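Long-range contact in aclacinomycin oxidoreductase (AknOx) (Streptomyces galilaeus, PDB 2IPI), which oxidises the terminal sugar of aclacinomycins in two successive steps, using a bicovalently attached FAD and molecular oxygen: residues Phe358-Arg369 with Asp417-Trp428. Numbering follows the deposited sequence.
Sequences FDRTKSKGAYLR and DSIIKVWMSATW. With AKY (methyl (2S,4R)-2-ethyl-2,5,7-trihydroxy-6,11-dioxo-4-{[2,3,6-trideoxy-4-O-{2,6-dideoxy-4-O-[(2S,6S)-6-methyl-5-oxotetrahydro-2h -pyran-2-yl]-alpha-D-lyxo-hexopyranosyl}-3-(dimethylamino)-D-ribo-hexopyranosyl]oxy}-1,2,3,4,6,11-hexahydrotetracene-1-c arboxylate), chain E.
R360 and W428 form the first of a run of antiparallel pairs that extends to L368 and I420, the two strand axes lying 4.4 Å apart with their directions at 164°. Backbone bonds run both ways at R360-W428, K362-A426, K364-M424 and A366-V422; at the last pair L368 N bonds to I420 O, while L368 O takes its bond from I419 N. At the R360 end D359 and R360 both face W428, a classic beta bulge. On that side of the sheet, R360 CB sits 3.8 Å from the centroid of the five-membered ring of W428 and only 11° off its normal, a CH-pi contact over the face. The indole reaches back beneath R360 because its CG lies between backbone N and carbonyl carbon (chi1 67°), while its NE1 bonds to D434. Farther along, L368 CD1 packs 3.9 Å from V422 CG1, the two side chains crossing at about a right angle. This pair of strands closes one end of a seven-stranded antiparallel sheet, 360-368 outermost and helix 434-448 against the face bearing K362, M424 and A426. The opposite face, with T361, W423, S425 and T427, lines the pocket of the bound aclacinomycin: T427 OG1 and AKY N11 are hydrogen-bonded at 2.9 Å, with either as possible donor. Just ahead of the strand, F358 lays its ring flat against the aglycone, AKY C17 standing 3.3 Å above the ring centre. W423 turns one indole face to the terminal sugar and lies close to the active-site proton acceptors Y397 and Y469; S425 CB lies 4.0 Å above the other indole face, offset toward the rim. On the same face of the sheet, farther along, K421 runs alongside Y367, K421 CG 3.4 Å from Y367 CE1.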
ATOM      1  N   PHE A 358     -18.899  -7.044   6.209  1.00 21.47           N
ATOM      2  CA  PHE A 358     -18.871  -6.462   4.866  1.00 19.31           C
ATOM      3  C   PHE A 358     -17.490  -6.697   4.258  1.00 15.37           C
ATOM      4  O   PHE A 358     -16.626  -5.834   4.336  1.00 14.47           O
ATOM      5  CB  PHE A 358     -19.197  -4.978   4.877  1.00 21.54           C
ATOM      6  CG  PHE A 358     -20.400  -4.597   5.719  1.00 23.85           C
ATOM      7  CD1 PHE A 358     -21.677  -4.579   5.204  1.00 25.02           C
ATOM      8  CD2 PHE A 358     -20.210  -4.266   7.056  1.00 27.00           C
ATOM      9  CE1 PHE A 358     -22.769  -4.228   5.977  1.00 24.70           C
ATOM     10  CE2 PHE A 358     -21.285  -3.890   7.839  1.00 27.06           C
ATOM     11  CZ  PHE A 358     -22.557  -3.875   7.302  1.00 26.32           C
ATOM     12  N   ASP A 359     -17.314  -7.887   3.676  1.00 14.92           N
ATOM     13  CA  ASP A 359     -15.968  -8.298   3.292  1.00 16.25           C
ATOM     14  C   ASP A 359     -15.702  -8.129   1.794  1.00 18.21           C
ATOM     15  O   ASP A 359     -14.553  -8.341   1.383  1.00 16.47           O
ATOM     16  CB  ASP A 359     -15.703  -9.739   3.712  1.00 17.03           C
ATOM     17  CG  ASP A 359     -16.553 -10.750   2.969  1.00 20.83           C
ATOM     18  OD1 ASP A 359     -16.289 -11.967   3.091  1.00 19.24           O
ATOM     19  OD2 ASP A 359     -17.515 -10.359   2.278  1.00 27.65           O
ATOM     20  N   ARG A 360     -16.716  -7.746   1.028  1.00 16.11           N
ATOM     21  CA  ARG A 360     -16.540  -7.564  -0.406  1.00 14.24           C
ATOM     22  C   ARG A 360     -16.152  -6.125  -0.730  1.00 15.04           C
ATOM     23  O   ARG A 360     -16.834  -5.206  -0.263  1.00 17.79           O
ATOM     24  CB  ARG A 360     -17.814  -7.946  -1.169  1.00 14.05           C
ATOM     25  CG  ARG A 360     -18.310  -9.365  -0.995  1.00 15.26           C
ATOM     26  CD  ARG A 360     -19.128  -9.776  -2.226  1.00 17.55           C
ATOM     27  NE  ARG A 360     -19.160 -11.215  -2.415  1.00 19.89           N
ATOM     28  CZ  ARG A 360     -18.701 -11.964  -3.397  1.00 16.89           C
ATOM     29  NH1 ARG A 360     -18.863 -13.283  -3.334  1.00 30.68           N
ATOM     30  NH2 ARG A 360     -18.079 -11.467  -4.452  1.00 11.50           N
ATOM     31  N   THR A 361     -15.091  -5.904  -1.500  1.00 12.75           N
ATOM     32  CA  THR A 361     -14.640  -4.566  -1.842  1.00  9.30           C
ATOM     33  C   THR A 361     -14.154  -4.425  -3.288  1.00 11.27           C
ATOM     34  O   THR A 361     -13.706  -5.358  -3.940  1.00 19.94           O
ATOM     35  CB  THR A 361     -13.465  -4.083  -0.957  1.00 15.05           C
ATOM     36  OG1 THR A 361     -12.319  -4.902  -1.265  1.00 15.79           O
ATOM     37  CG2 THR A 361     -13.742  -4.250   0.523  1.00 18.20           C
ATOM     38  N   LYS A 362     -14.238  -3.204  -3.780  1.00 11.74           N
ATOM     39  CA  LYS A 362     -13.633  -2.734  -5.007  1.00 11.32           C
ATOM     40  C   LYS A 362     -12.990  -1.380  -4.779  1.00 13.68           C
ATOM     41  O   LYS A 362     -13.655  -0.485  -4.246  1.00 19.18           O
ATOM     42  CB  LYS A 362     -14.665  -2.665  -6.142  1.00 10.37           C
ATOM     43  CG  LYS A 362     -14.115  -2.251  -7.494  1.00 12.71           C
ATOM     44  CD  LYS A 362     -12.735  -2.768  -7.808  1.00 13.49           C
ATOM     45  CE  LYS A 362     -12.531  -3.525  -9.103  1.00 13.05           C
ATOM     46  NZ  LYS A 362     -11.134  -3.323  -9.611  1.00  9.75           N
ATOM     47  N   SER A 363     -11.715  -1.191  -5.141  1.00 14.08           N
ATOM     48  CA  SER A 363     -11.126   0.129  -4.909  1.00 12.60           C
ATOM     49  C   SER A 363     -10.162   0.568  -6.000  1.00 13.83           C
ATOM     50  O   SER A 363      -9.708  -0.201  -6.854  1.00  9.66           O
ATOM     51  CB  SER A 363     -10.421   0.186  -3.544  1.00 13.38           C
ATOM     52  OG  SER A 363      -9.716  -1.011  -3.296  1.00 18.10           O
ATOM     53  N   LYS A 364      -9.870   1.876  -5.981  1.00 12.65           N
ATOM     54  CA  LYS A 364      -9.034   2.521  -6.983  1.00 11.76           C
ATOM     55  C   LYS A 364      -8.474   3.839  -6.471  1.00 15.16           C
ATOM     56  O   LYS A 364      -9.184   4.670  -5.890  1.00 23.18           O
ATOM     57  CB  LYS A 364      -9.785   2.773  -8.291  1.00 17.18           C
ATOM     58  CG  LYS A 364     -11.289   2.838  -8.104  1.00 17.56           C
ATOM     59  CD  LYS A 364     -11.983   3.049  -9.423  1.00 19.50           C
ATOM     60  CE  LYS A 364     -11.282   2.432 -10.606  1.00 18.83           C
ATOM     61  NZ  LYS A 364     -11.937   1.210 -11.143  1.00 14.78           N
ATOM     62  N   GLY A 365      -7.176   4.038  -6.724  1.00 12.17           N
ATOM     63  CA  GLY A 365      -6.482   5.190  -6.224  1.00 12.49           C
ATOM     64  C   GLY A 365      -5.920   6.163  -7.225  1.00 10.35           C
ATOM     65  O   GLY A 365      -6.211   6.056  -8.422  1.00 12.38           O
ATOM     66  N   ALA A 366      -5.123   7.100  -6.707  1.00  5.93           N
ATOM     67  CA  ALA A 366      -4.475   8.150  -7.477  1.00  9.50           C
ATOM     68  C   ALA A 366      -3.452   8.946  -6.662  1.00 10.92           C
ATOM     69  O   ALA A 366      -3.570   9.135  -5.449  1.00 14.41           O
ATOM     70  CB  ALA A 366      -5.508   9.129  -8.042  1.00 13.32           C
ATOM     71  N   TYR A 367      -2.426   9.441  -7.338  1.00 12.53           N
ATOM     72  CA  TYR A 367      -1.422  10.359  -6.838  1.00 13.65           C
ATOM     73  C   TYR A 367      -1.687  11.775  -7.359  1.00 13.49           C
ATOM     74  O   TYR A 367      -1.679  11.980  -8.574  1.00 12.60           O
ATOM     75  CB  TYR A 367      -0.009   9.956  -7.274  1.00 14.49           C
ATOM     76  CG  TYR A 367       0.603   8.796  -6.535  1.00 12.59           C
ATOM     77  CD1 TYR A 367       1.087   8.962  -5.237  1.00 16.43           C
ATOM     78  CD2 TYR A 367       0.713   7.541  -7.107  1.00 13.83           C
ATOM     79  CE1 TYR A 367       1.647   7.906  -4.562  1.00 17.16           C
ATOM     80  CE2 TYR A 367       1.274   6.465  -6.433  1.00 13.61           C
ATOM     81  CZ  TYR A 367       1.745   6.661  -5.151  1.00 15.06           C
ATOM     82  OH  TYR A 367       2.309   5.630  -4.440  1.00 21.39           O
ATOM     83  N   LEU A 368      -1.939  12.760  -6.497  1.00 10.83           N
ATOM     84  CA  LEU A 368      -2.205  14.106  -6.998  1.00 11.11           C
ATOM     85  C   LEU A 368      -0.953  14.982  -6.931  1.00 11.52           C
ATOM     86  O   LEU A 368      -0.316  15.066  -5.878  1.00 15.35           O
ATOM     87  CB  LEU A 368      -3.308  14.834  -6.224  1.00 12.05           C
ATOM     88  CG  LEU A 368      -4.655  14.143  -6.029  1.00 15.42           C
ATOM     89  CD1 LEU A 368      -5.613  14.981  -5.181  1.00 11.92           C
ATOM     90  CD2 LEU A 368      -5.294  13.812  -7.361  1.00 11.68           C
ATOM     91  N   ARG A 369      -0.627  15.668  -8.012  1.00 15.18           N
ATOM     92  CA  ARG A 369       0.477  16.616  -8.003  0.59 15.80           C
ATOM     93  C   ARG A 369       0.021  18.010  -7.596  1.00 14.81           C
ATOM     94  O   ARG A 369       0.810  18.798  -7.071  1.00 19.91           O
ATOM     95  CB  ARG A 369       1.147  16.715  -9.368  0.59 17.81           C
ATOM     96  CG  ARG A 369       2.267  15.720  -9.601  0.59 20.39           C
ATOM     97  CD  ARG A 369       2.903  15.997 -10.967  0.59 21.58           C
ATOM     98  NE  ARG A 369       4.138  16.765 -10.817  0.59 23.21           N
ATOM     99  CZ  ARG A 369       4.520  17.756 -11.630  0.59 23.45           C
ATOM    100  NH1 ARG A 369       3.741  18.193 -12.677  0.59 28.07           N
ATOM    101  NH2 ARG A 369       5.683  18.351 -11.361  0.59 20.10           N
ATOM    102  N   ASP A 417       6.741  13.267  -6.514  1.00 11.17           N
ATOM    103  CA  ASP A 417       6.463  14.720  -6.460  1.00 11.65           C
ATOM    104  C   ASP A 417       4.943  14.912  -6.400  1.00 13.02           C
ATOM    105  O   ASP A 417       4.389  15.703  -7.156  1.00 15.64           O
ATOM    106  CB  ASP A 417       7.096  15.466  -7.614  1.00 16.77           C
ATOM    107  CG  ASP A 417       6.914  16.967  -7.651  1.00 16.65           C
ATOM    108  OD1 ASP A 417       6.520  17.510  -8.707  1.00 21.53           O
ATOM    109  OD2 ASP A 417       7.140  17.673  -6.644  1.00 16.66           O
ATOM    110  N   SER A 418       4.339  14.161  -5.482  1.00  9.40           N
ATOM    111  CA  SER A 418       2.920  14.247  -5.184  1.00 10.92           C
ATOM    112  C   SER A 418       2.702  14.797  -3.772  1.00 15.77           C
ATOM    113  O   SER A 418       3.553  14.634  -2.893  1.00 16.72           O
ATOM    114  CB  SER A 418       2.227  12.898  -5.352  1.00 12.69           C
ATOM    115  OG  SER A 418       2.212  12.520  -6.725  1.00 13.22           O
ATOM    116  N   ILE A 419       1.550  15.451  -3.575  1.00 14.65           N
ATOM    117  CA  ILE A 419       1.252  16.139  -2.324  1.00 12.35           C
ATOM    118  C   ILE A 419       0.173  15.409  -1.536  1.00 15.69           C
ATOM    119  O   ILE A 419       0.073  15.567  -0.312  1.00 12.78           O
ATOM    120  CB  ILE A 419       0.794  17.586  -2.565  1.00 11.98           C
ATOM    121  CG1 ILE A 419      -0.606  17.717  -3.164  1.00 11.92           C
ATOM    122  CG2 ILE A 419       1.799  18.351  -3.427  1.00 15.16           C
ATOM    123  CD1 ILE A 419      -0.941  19.113  -3.664  1.00 11.00           C
ATOM    124  N   ILE A 420      -0.647  14.626  -2.239  1.00 13.66           N
ATOM    125  CA  ILE A 420      -1.740  13.871  -1.657  1.00 14.09           C
ATOM    126  C   ILE A 420      -1.987  12.560  -2.389  1.00 13.82           C
ATOM    127  O   ILE A 420      -1.856  12.506  -3.608  1.00 11.93           O
ATOM    128  CB  ILE A 420      -3.038  14.699  -1.673  1.00 13.29           C
ATOM    129  CG1 ILE A 420      -2.993  15.970  -0.822  1.00 13.98           C
ATOM    130  CG2 ILE A 420      -4.229  13.853  -1.245  1.00 11.82           C
ATOM    131  CD1 ILE A 420      -3.877  17.084  -1.339  1.00 14.85           C
ATOM    132  N   LYS A 421      -2.344  11.505  -1.666  1.00 13.08           N
ATOM    133  CA  LYS A 421      -2.724  10.239  -2.287  1.00 17.63           C
ATOM    134  C   LYS A 421      -4.207   9.950  -2.046  1.00 15.48           C
ATOM    135  O   LYS A 421      -4.692  10.179  -0.935  1.00 13.67           O
ATOM    136  CB  LYS A 421      -1.891   9.113  -1.696  1.00 19.17           C
ATOM    137  CG  LYS A 421      -1.149   8.261  -2.720  1.00 21.03           C
ATOM    138  CD  LYS A 421      -1.038   6.854  -2.152  1.00 20.47           C
ATOM    139  CE  LYS A 421       0.398   6.622  -1.690  1.00 19.59           C
ATOM    140  NZ  LYS A 421       1.047   5.449  -2.297  1.00 15.41           N
ATOM    141  N   VAL A 422      -4.909   9.414  -3.038  1.00 12.00           N
ATOM    142  CA  VAL A 422      -6.335   9.127  -2.819  1.00 14.01           C
ATOM    143  C   VAL A 422      -6.640   7.658  -3.067  1.00 13.35           C
ATOM    144  O   VAL A 422      -6.034   7.005  -3.912  1.00 16.92           O
ATOM    145  CB  VAL A 422      -7.273  10.019  -3.657  1.00 16.63           C
ATOM    146  CG1 VAL A 422      -6.634  11.375  -3.950  1.00 11.51           C
ATOM    147  CG2 VAL A 422      -7.682   9.372  -4.966  1.00 22.98           C
ATOM    148  N   TRP A 423      -7.576   7.100  -2.314  1.00 11.05           N
ATOM    149  CA  TRP A 423      -8.020   5.717  -2.460  1.00 11.25           C
ATOM    150  C   TRP A 423      -9.542   5.658  -2.437  1.00 14.83           C
ATOM    151  O   TRP A 423     -10.128   5.986  -1.402  1.00 19.45           O
ATOM    152  CB  TRP A 423      -7.478   4.836  -1.338  1.00 11.47           C
ATOM    153  CG  TRP A 423      -7.736   3.359  -1.450  1.00 14.54           C
ATOM    154  CD1 TRP A 423      -7.231   2.535  -2.411  1.00 12.09           C
ATOM    155  CD2 TRP A 423      -8.541   2.538  -0.594  1.00 15.77           C
ATOM    156  NE1 TRP A 423      -7.677   1.251  -2.200  1.00 17.06           N
ATOM    157  CE2 TRP A 423      -8.483   1.225  -1.090  1.00 16.23           C
ATOM    158  CE3 TRP A 423      -9.313   2.777   0.551  1.00 13.42           C
ATOM    159  CZ2 TRP A 423      -9.155   0.161  -0.497  1.00 18.33           C
ATOM    160  CZ3 TRP A 423      -9.978   1.723   1.142  1.00 15.94           C
ATOM    161  CH2 TRP A 423      -9.904   0.419   0.626  1.00 17.36           C
ATOM    162  N   MET A 424     -10.174   5.251  -3.536  1.00 14.74           N
ATOM    163  CA  MET A 424     -11.644   5.217  -3.515  1.00 15.54           C
ATOM    164  C   MET A 424     -12.164   3.787  -3.543  1.00 16.04           C
ATOM    165  O   MET A 424     -11.611   2.923  -4.222  1.00 16.19           O
ATOM    166  CB  MET A 424     -12.245   5.965  -4.696  1.00 16.01           C
ATOM    167  CG  MET A 424     -11.555   7.283  -5.008  1.00 19.56           C
ATOM    168  SD  MET A 424     -12.399   8.078  -6.395  1.00 21.00           S
ATOM    169  CE  MET A 424     -11.595   9.672  -6.360  1.00 16.67           C
ATOM    170  N   SER A 425     -13.245   3.572  -2.791  1.00 14.24           N
ATOM    171  CA  SER A 425     -13.794   2.242  -2.638  1.00 14.05           C
ATOM    172  C   SER A 425     -15.313   2.216  -2.459  1.00 15.52           C
ATOM    173  O   SER A 425     -15.923   3.241  -2.177  1.00 18.59           O
ATOM    174  CB  SER A 425     -13.167   1.554  -1.412  1.00 18.92           C
ATOM    175  OG  SER A 425     -13.638   2.159  -0.215  1.00 21.77           O
ATOM    176  N   ALA A 426     -15.816   1.014  -2.638  1.00 11.13           N
ATOM    177  CA  ALA A 426     -17.120   0.485  -2.319  1.00 16.44           C
ATOM    178  C   ALA A 426     -16.886  -0.813  -1.540  1.00 16.79           C
ATOM    179  O   ALA A 426     -16.008  -1.600  -1.905  1.00 15.59           O
ATOM    180  CB  ALA A 426     -17.980   0.190  -3.534  1.00 19.65           C
ATOM    181  N   THR A 427     -17.661  -0.964  -0.501  1.00 14.44           N
ATOM    182  CA  THR A 427     -17.582  -2.055   0.452  1.00 15.60           C
ATOM    183  C   THR A 427     -18.985  -2.583   0.717  1.00 15.19           C
ATOM    184  O   THR A 427     -19.869  -1.739   0.914  1.00 18.85           O
ATOM    185  CB  THR A 427     -16.951  -1.590   1.781  1.00 14.16           C
ATOM    186  OG1 THR A 427     -15.820  -0.763   1.481  1.00 18.26           O
ATOM    187  CG2 THR A 427     -16.496  -2.795   2.580  1.00 11.09           C
ATOM    188  N   TRP A 428     -19.149  -3.896   0.687  1.00 14.40           N
ATOM    189  CA  TRP A 428     -20.473  -4.494   0.862  1.00 15.62           C
ATOM    190  C   TRP A 428     -20.419  -5.928   1.367  1.00 17.47           C
ATOM    191  O   TRP A 428     -19.371  -6.524   1.548  1.00 16.53           O
ATOM    192  CB  TRP A 428     -21.289  -4.446  -0.421  1.00 15.29           C
ATOM    193  CG  TRP A 428     -20.904  -5.230  -1.616  1.00 16.75           C
ATOM    194  CD1 TRP A 428     -21.493  -6.396  -2.043  1.00 18.11           C
ATOM    195  CD2 TRP A 428     -19.865  -4.943  -2.566  1.00 15.33           C
ATOM    196  NE1 TRP A 428     -20.885  -6.841  -3.191  1.00 18.77           N
ATOM    197  CE2 TRP A 428     -19.885  -5.975  -3.536  1.00 15.76           C
ATOM    198  CE3 TRP A 428     -18.917  -3.932  -2.714  1.00 15.66           C
ATOM    199  CZ2 TRP A 428     -18.997  -6.009  -4.613  1.00 12.82           C
ATOM    200  CZ3 TRP A 428     -18.041  -3.968  -3.782  1.00 16.13           C
ATOM    201  CH2 TRP A 428     -18.086  -5.000  -4.722  1.00 12.66           C
TER
HETATM  202  O15 AKY E 601      -3.517   3.295   1.906  0.68 19.00           O
HETATM  203  C42 AKY E 601      -4.414   2.697   2.530  0.68 18.15           C
HETATM  204  C40 AKY E 601      -4.728   3.197   3.960  0.68 20.21           C
HETATM  205  C38 AKY E 601      -5.872   2.538   4.617  0.68 21.14           C
HETATM  206  C39 AKY E 601      -5.452   1.705   1.862  0.68 19.78           C
HETATM  207  C41 AKY E 601      -6.083   1.649   0.680  0.68 28.90           C
HETATM  208  O14 AKY E 601      -6.152   0.885   2.769  0.68 19.65           O
HETATM  209  C37 AKY E 601      -6.748   1.638   3.818  0.68 19.03           C
HETATM  210  O13 AKY E 601      -7.503   0.847   4.700  0.68 16.38           O
HETATM  211  C35 AKY E 601      -8.831   0.623   4.330  0.68 17.83           C
HETATM  212  C34 AKY E 601      -9.826   1.423   5.179  0.68 14.14           C
HETATM  213  C36 AKY E 601      -9.287   2.667   5.632  0.68 10.85           C
HETATM  214  O11 AKY E 601     -10.417   0.653   6.359  0.68 17.33           O
HETATM  215  C33 AKY E 601      -9.159  -0.858   4.259  0.68 18.12           C
HETATM  216  O12 AKY E 601      -8.261  -1.723   3.392  0.68 18.15           O
HETATM  217  C32 AKY E 601      -9.528  -1.417   5.486  0.68 20.68           C
HETATM  218  C31 AKY E 601     -10.680  -0.804   6.013  0.68 21.39           C
HETATM  219  O7  AKY E 601     -17.041  -0.043   7.084  0.68 30.98           O
HETATM  220  C7  AKY E 601     -17.692  -1.105   7.782  0.68 27.62           C
HETATM  221  C8  AKY E 601     -17.325  -1.053   9.214  0.68 29.31           C
HETATM  222  C9  AKY E 601     -18.163  -0.028   9.934  0.68 27.74           C
HETATM  223  O9  AKY E 601     -18.081   1.137   9.187  0.68 23.87           O
HETATM  224  C13 AKY E 601     -17.670   0.095  11.330  0.68 27.33           C
HETATM  225  C14 AKY E 601     -16.226   0.580  11.183  0.68 19.43           C
HETATM  226  C20 AKY E 601     -19.157  -0.895   7.576  0.68 24.55           C
HETATM  227  C19 AKY E 601     -20.055  -0.550   8.589  0.68 24.05           C
HETATM  228  C10 AKY E 601     -19.543  -0.559  10.009  0.68 24.52           C
HETATM  229  C11 AKY E 601     -21.418  -0.429   8.321  0.68 20.26           C
HETATM  230  C18 AKY E 601     -21.910  -0.666   7.037  0.68 18.40           C
HETATM  231  C17 AKY E 601     -21.025  -1.019   6.010  0.68 17.54           C
HETATM  232  C6  AKY E 601     -19.669  -1.116   6.297  0.68 21.21           C
HETATM  233  O6  AKY E 601     -18.791  -1.459   5.331  0.68 14.26           O
HETATM  234  C12 AKY E 601     -23.301  -0.594   6.799  0.68 18.55           C
HETATM  235  O3  AKY E 601     -24.108  -0.269   7.697  0.68 26.45           O
HETATM  236  C15 AKY E 601     -23.795  -0.906   5.508  0.68 14.28           C
HETATM  237  C1  AKY E 601     -25.171  -0.903   5.289  0.68 13.08           C
HETATM  238  C2  AKY E 601     -25.717  -1.252   4.052  0.68 13.73           C
HETATM  239  C3  AKY E 601     -24.841  -1.596   3.023  0.68 14.57           C
HETATM  240  C16 AKY E 601     -22.907  -1.268   4.470  0.68 16.66           C
HETATM  241  C5  AKY E 601     -21.518  -1.324   4.719  0.68 16.19           C
HETATM  242  O5  AKY E 601     -20.662  -1.680   3.885  0.68 11.24           O
HETATM  243  C4  AKY E 601     -23.463  -1.603   3.227  0.68 17.91           C
HETATM  244  O4  AKY E 601     -22.673  -1.963   2.183  0.68 17.83           O
HETATM  245  O18 AKY E 601     -11.868  -0.897   5.210  0.68 29.94           O
HETATM  246  C45 AKY E 601     -16.006  -0.535   6.220  0.68 33.76           C
HETATM  247  C43 AKY E 601     -19.555  -2.013  10.473  0.68 26.00           C
HETATM  248  O16 AKY E 601     -19.333  -2.943   9.689  0.68 35.03           O
HETATM  249  O17 AKY E 601     -19.840  -2.327  11.770  0.68 25.78           O
HETATM  250  C44 AKY E 601     -21.004  -3.163  11.768  0.68 31.42           C
HETATM  251  O19 AKY E 601     -15.092  -1.384   6.869  0.68 34.50           O
HETATM  252  C47 AKY E 601     -13.985   0.248   4.921  0.68 34.13           C
HETATM  253  N11 AKY E 601     -13.897  -0.007   3.472  0.68 32.00           N
HETATM  254  C52 AKY E 601     -13.440   1.024   2.604  0.68 17.56           C
HETATM  255  C51 AKY E 601     -13.580  -1.327   3.042  0.68 38.26           C
HETATM  256  C46 AKY E 601     -15.285   0.658   5.602  0.68 33.72           C
HETATM  257  C48 AKY E 601     -13.061  -0.477   5.900  0.68 33.41           C
HETATM  258  C49 AKY E 601     -13.752  -1.708   6.461  0.68 34.43           C
HETATM  259  C50 AKY E 601     -13.409  -3.105   5.928  0.68 32.63           C